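Local coordinates for protein MmoQ Response regulator (Methylococcus capsulatus, PDB 3LJX) that probably makes the second messenger cyclic di-GMP from GTP as a whole protein, of which this piece holds the helical HDOD domain, at residues C12-I25 / L42-R55. Residues are numbered along the deposited sequence; the frame is centred on the assembly and turned at random. Where two conformers were deposited one is given.
Sequences CDSLPTASRTAAAI and LIQTDPALTGRILR
Cys12 and Leu15, joined by a type I turn, draw close to Arg52 and Ala48 of helix 47-58, while the backbones of Ile25 in helix 19-29 and Ile43 at the end of helix 36-43 come near each other, CA to CA 6.5 Å. Between these points Asp46, the N-cap of helix 47-58, illustrates how a capping carboxylate can also serve a neighbouring loop. With CG anti to the backbone N (chi1 179°), its carboxylate is brought toward Thr17 and the Leu49 N-H; OD2 accepts from Thr17 OG1 at 2.7 Å and from Leu49 N at 2.7 Å, both donors tilted about 40° out of the carboxylate plane, from opposite sides. OD1 takes bonds from two waters, one linking it to Pro16 O and Ala48 N, the other to Ala18 N. Beside the cap, the methyl of Ala48 presses on Leu15 CB and Pro16 O. Ile25 CG1 packs against Leu42 CG at 3.8 Å, and Ile25 CG2 meets Leu49 CD2 tip to tip at 4.1 Å. At the other end, in one of the two Arg52 conformers, Cys12 SG rests on Arg52 CG, 3.6 Å away, and Asp13 OD1 forms a salt bridge to Arg52 NE at 3.0 Å; a weaker, longer one runs to Arg55 NH1. With two direct donors and two waters around it, the Asp46 carboxylate is probably ionised, its charge would be favoured by the start of helix 47-58, and it ties the loop before helix 19-29 to that helix start within the HDOD domain.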
loop_
_atom_site.group_PDB
_atom_site.type_symbol
_atom_site.label_atom_id
_atom_site.label_comp_id
_atom_site.label_asym_id
_atom_site.label_seq_id
_atom_site.Cartn_x
_atom_site.Cartn_y
_atom_site.Cartn_z
ATOM N N CYS A 12 0.298 10.724 7.857
ATOM C CA CYS A 12 1.367 9.751 7.721
ATOM C C CYS A 12 1.841 9.267 9.089
ATOM O O CYS A 12 1.710 8.087 9.405
ATOM C CB CYS A 12 2.517 10.298 6.863
ATOM S SG CYS A 12 3.749 9.046 6.424
ATOM N N ASP A 13 2.350 10.183 9.908
ATOM C CA ASP A 13 2.863 9.803 11.217
ATOM C C ASP A 13 1.802 9.114 12.064
ATOM O O ASP A 13 2.117 8.246 12.864
ATOM C CB ASP A 13 3.435 11.017 11.953
ATOM C CG ASP A 13 4.658 11.609 11.252
ATOM O OD1 ASP A 13 5.279 10.918 10.410
ATOM O OD2 ASP A 13 5.002 12.775 11.547
ATOM N N SER A 14 0.540 9.480 11.865
ATOM C CA SER A 14 -0.537 9.015 12.734
ATOM C C SER A 14 -1.170 7.697 12.286
ATOM O O SER A 14 -2.049 7.167 12.971
ATOM C CB SER A 14 -1.637 10.075 12.828
ATOM O OG SER A 14 -2.410 10.109 11.623
ATOM N N LEU A 15 -0.769 7.173 11.134
ATOM C CA LEU A 15 -1.387 5.922 10.681
ATOM C C LEU A 15 -0.967 4.761 11.603
ATOM O O LEU A 15 0.213 4.615 11.935
ATOM C CB LEU A 15 -1.036 5.626 9.220
ATOM C CG LEU A 15 -1.390 6.701 8.169
ATOM C CD1 LEU A 15 -0.770 6.352 6.821
ATOM C CD2 LEU A 15 -2.904 6.897 8.020
ATOM N N PRO A 16 -1.936 3.935 12.028
ATOM C CA PRO A 16 -1.603 2.871 12.977
ATOM C C PRO A 16 -0.872 1.701 12.331
ATOM O O PRO A 16 -0.844 1.549 11.096
ATOM C CB PRO A 16 -2.976 2.417 13.472
ATOM C CG PRO A 16 -3.872 2.670 12.285
ATOM C CD PRO A 16 -3.370 3.937 11.677
ATOM N N THR A 17 -0.273 0.886 13.192
ATOM C CA THR A 17 0.333 -0.382 12.818
ATOM C C THR A 17 -0.337 -1.460 13.672
ATOM O O THR A 17 -0.760 -1.174 14.792
ATOM C CB THR A 17 1.826 -0.354 13.127
ATOM O OG1 THR A 17 2.463 0.634 12.309
ATOM C CG2 THR A 17 2.468 -1.728 12.883
ATOM N N ALA A 18 -0.452 -2.685 13.159
ATOM C CA ALA A 18 -1.012 -3.789 13.955
ATOM C C ALA A 18 -0.182 -4.051 15.221
ATOM O O ALA A 18 1.051 -4.003 15.193
ATOM C CB ALA A 18 -1.136 -5.072 13.113
ATOM N N SER A 19 -0.863 -4.323 16.331
ATOM C CA SER A 19 -0.187 -4.586 17.607
ATOM C C SER A 19 0.869 -5.674 17.502
ATOM O O SER A 19 1.998 -5.486 17.946
ATOM C CB SER A 19 -1.198 -4.954 18.693
ATOM O OG SER A 19 -1.954 -3.815 19.057
ATOM N N ARG A 20 0.505 -6.805 16.905
ATOM C CA ARG A 20 1.428 -7.932 16.778
ATOM C C ARG A 20 2.637 -7.588 15.902
ATOM O O ARG A 20 3.773 -7.950 16.205
ATOM C CB ARG A 20 0.706 -9.152 16.202
ATOM C CG ARG A 20 1.619 -10.355 15.991
ATOM C CD ARG A 20 0.919 -11.469 15.220
ATOM N NE ARG A 20 0.542 -11.049 13.871
ATOM C CZ ARG A 20 -0.048 -11.840 12.977
ATOM N NH1 ARG A 20 -0.334 -13.100 13.286
ATOM N NH2 ARG A 20 -0.353 -11.372 11.772
ATOM N N THR A 21 2.377 -6.903 14.799
ATOM C CA THR A 21 3.431 -6.481 13.888
ATOM C C THR A 21 4.353 -5.436 14.550
ATOM O O THR A 21 5.584 -5.522 14.456
ATOM C CB THR A 21 2.807 -5.911 12.603
ATOM O OG1 THR A 21 2.024 -6.935 11.972
ATOM C CG2 THR A 21 3.880 -5.426 11.652
ATOM N N ALA A 22 3.760 -4.458 15.227
ATOM C CA ALA A 22 4.555 -3.476 15.946
ATOM C C ALA A 22 5.441 -4.184 16.972
ATOM O O ALA A 22 6.651 -3.949 17.020
ATOM C CB ALA A 22 3.667 -2.423 16.614
ATOM N N ALA A 23 4.851 -5.067 17.777
ATOM C CA ALA A 23 5.629 -5.785 18.795
ATOM C C ALA A 23 6.851 -6.437 18.172
ATOM O O ALA A 23 7.961 -6.318 18.693
ATOM C CB ALA A 23 4.779 -6.831 19.503
ATOM N N ALA A 24 6.647 -7.114 17.046
ATOM C CA ALA A 24 7.744 -7.807 16.375
ATOM C C ALA A 24 8.768 -6.847 15.757
ATOM O O ALA A 24 9.965 -7.144 15.716
ATOM C CB ALA A 24 7.211 -8.763 15.328
ATOM N N ILE A 25 8.300 -5.712 15.253
ATOM C CA ILE A 25 9.214 -4.739 14.678
ATOM C C ILE A 25 10.085 -4.166 15.794
ATOM O O ILE A 25 11.313 -4.092 15.657
ATOM C CB ILE A 25 8.467 -3.614 13.913
ATOM C CG1 ILE A 25 7.946 -4.134 12.568
ATOM C CG2 ILE A 25 9.392 -2.434 13.671
ATOM C CD1 ILE A 25 6.933 -3.216 11.905
ATOM N N LEU A 42 10.727 -7.227 7.643
ATOM C CA LEU A 42 9.709 -7.147 8.666
ATOM C C LEU A 42 8.929 -5.833 8.565
ATOM O O LEU A 42 7.698 -5.819 8.659
ATOM C CB LEU A 42 10.353 -7.311 10.037
ATOM C CG LEU A 42 9.374 -7.393 11.195
ATOM C CD1 LEU A 42 8.211 -8.296 10.830
ATOM C CD2 LEU A 42 10.087 -7.896 12.446
ATOM N N ILE A 43 9.643 -4.729 8.359
ATOM C CA ILE A 43 9.010 -3.410 8.334
ATOM C C ILE A 43 8.065 -3.305 7.141
ATOM O O ILE A 43 7.011 -2.669 7.218
ATOM C CB ILE A 43 10.055 -2.284 8.246
ATOM C CG1 ILE A 43 10.725 -2.067 9.607
ATOM C CG2 ILE A 43 9.421 -0.982 7.775
ATOM C CD1 ILE A 43 11.882 -1.087 9.576
ATOM N N GLN A 44 8.438 -3.939 6.032
ATOM C CA GLN A 44 7.642 -3.771 4.831
ATOM C C GLN A 44 6.371 -4.623 4.864
ATOM O O GLN A 44 5.650 -4.685 3.876
ATOM C CB GLN A 44 8.458 -4.033 3.569
ATOM C CG GLN A 44 8.771 -5.491 3.349
ATOM C CD GLN A 44 9.467 -5.716 2.029
ATOM O OE1 GLN A 44 9.919 -4.762 1.390
ATOM N NE2 GLN A 44 9.552 -6.980 1.603
ATOM N N THR A 45 6.089 -5.270 5.994
ATOM C CA THR A 45 4.774 -5.884 6.177
ATOM C C THR A 45 3.777 -4.850 6.719
ATOM O O THR A 45 2.574 -5.127 6.815
ATOM C CB THR A 45 4.787 -7.093 7.138
ATOM O OG1 THR A 45 5.223 -6.675 8.442
ATOM C CG2 THR A 45 5.690 -8.198 6.617
ATOM N N ASP A 46 4.276 -3.666 7.074
ATOM C CA ASP A 46 3.411 -2.632 7.647
ATOM C C ASP A 46 3.295 -1.387 6.761
ATOM O O ASP A 46 4.274 -0.660 6.561
ATOM C CB ASP A 46 3.886 -2.229 9.043
ATOM C CG ASP A 46 3.015 -1.149 9.652
ATOM O OD1 ASP A 46 1.800 -1.399 9.833
ATOM O OD2 ASP A 46 3.537 -0.050 9.942
ATOM N N PRO A 47 2.090 -1.141 6.228
ATOM C CA PRO A 47 1.849 0.025 5.369
ATOM C C PRO A 47 2.187 1.352 6.066
ATOM O O PRO A 47 2.860 2.182 5.447
ATOM C CB PRO A 47 0.350 -0.062 5.062
ATOM C CG PRO A 47 0.008 -1.529 5.218
ATOM C CD PRO A 47 0.923 -2.042 6.306
ATOM N N ALA A 48 1.759 1.552 7.317
ATOM C CA ALA A 48 2.039 2.823 8.006
ATOM C C ALA A 48 3.542 3.127 8.084
ATOM O O ALA A 48 4.003 4.163 7.586
ATOM C CB ALA A 48 1.413 2.854 9.415
ATOM N N LEU A 49 4.308 2.229 8.703
ATOM C CA LEU A 49 5.731 2.496 8.928
ATOM C C LEU A 49 6.495 2.572 7.611
ATOM O O LEU A 49 7.435 3.359 7.471
ATOM C CB LEU A 49 6.359 1.451 9.860
ATOM C CG LEU A 49 7.808 1.732 10.281
ATOM C CD1 LEU A 49 7.994 3.152 10.871
ATOM C CD2 LEU A 49 8.262 0.683 11.256
ATOM N N THR A 50 6.073 1.765 6.639
ATOM C CA THR A 50 6.683 1.791 5.309
ATOM C C THR A 50 6.517 3.140 4.605
ATOM O O THR A 50 7.471 3.683 4.034
ATOM C CB THR A 50 6.119 0.688 4.434
ATOM O OG1 THR A 50 6.530 -0.578 4.970
ATOM C CG2 THR A 50 6.640 0.846 3.035
ATOM N N GLY A 51 5.301 3.676 4.650
ATOM C CA GLY A 51 5.045 5.019 4.154
ATOM C C GLY A 51 5.914 6.095 4.800
ATOM O O GLY A 51 6.532 6.893 4.087
ATOM N N ARG A 52 5.962 6.130 6.138
ATOM C CA ARG A 52 6.748 7.129 6.873
ATOM C C ARG A 52 8.196 7.095 6.429
ATOM O O ARG A 52 8.811 8.128 6.201
ATOM C CB ARG A 52 6.720 6.865 8.385
ATOM C CG ARG A 52 5.525 7.417 9.143
ATOM C CD ARG A 52 5.738 7.299 10.673
ATOM N NE ARG A 52 6.608 8.355 11.203
ATOM C CZ ARG A 52 6.859 8.545 12.497
ATOM N NH1 ARG A 52 6.313 7.748 13.409
ATOM N NH2 ARG A 52 7.656 9.533 12.882
ATOM N N ILE A 53 8.735 5.883 6.323
ATOM C CA ILE A 53 10.124 5.701 5.918
ATOM C C ILE A 53 10.375 6.203 4.495
ATOM O O ILE A 53 11.330 6.931 4.258
ATOM C CB ILE A 53 10.572 4.231 6.091
ATOM C CG1 ILE A 53 10.675 3.916 7.586
ATOM C CG2 ILE A 53 11.924 3.991 5.398
ATOM C CD1 ILE A 53 10.674 2.447 7.912
ATOM N N LEU A 54 9.508 5.840 3.557
ATOM C CA LEU A 54 9.661 6.303 2.179
ATOM C C LEU A 54 9.590 7.818 2.137
ATOM O O LEU A 54 10.344 8.478 1.427
ATOM C CB LEU A 54 8.561 5.727 1.284
ATOM C CG LEU A 54 8.632 4.231 1.003
ATOM C CD1 LEU A 54 7.515 3.827 0.047
ATOM C CD2 LEU A 54 10.013 3.835 0.459
ATOM N N ARG A 55 8.672 8.364 2.911
ATOM C CA ARG A 55 8.452 9.794 2.903
ATOM C C ARG A 55 9.668 10.542 3.455
ATOM O O ARG A 55 10.071 11.601 2.943
ATOM C CB ARG A 55 7.226 10.101 3.741
ATOM C CG ARG A 55 6.998 11.565 3.974
ATOM C CD ARG A 55 5.639 11.765 4.589
ATOM N NE ARG A 55 5.549 13.059 5.237
ATOM C CZ ARG A 55 5.635 13.237 6.548
ATOM N NH1 ARG A 55 5.801 12.193 7.356
ATOM N NH2 ARG A 55 5.546 14.463 7.045
HETATM O O HOH W 1 7.907 11.648 10.407
HETATM O O HOH W 2 -0.117 -0.042 8.895
HETATM O O HOH W 3 0.423 -3.461 10.730
#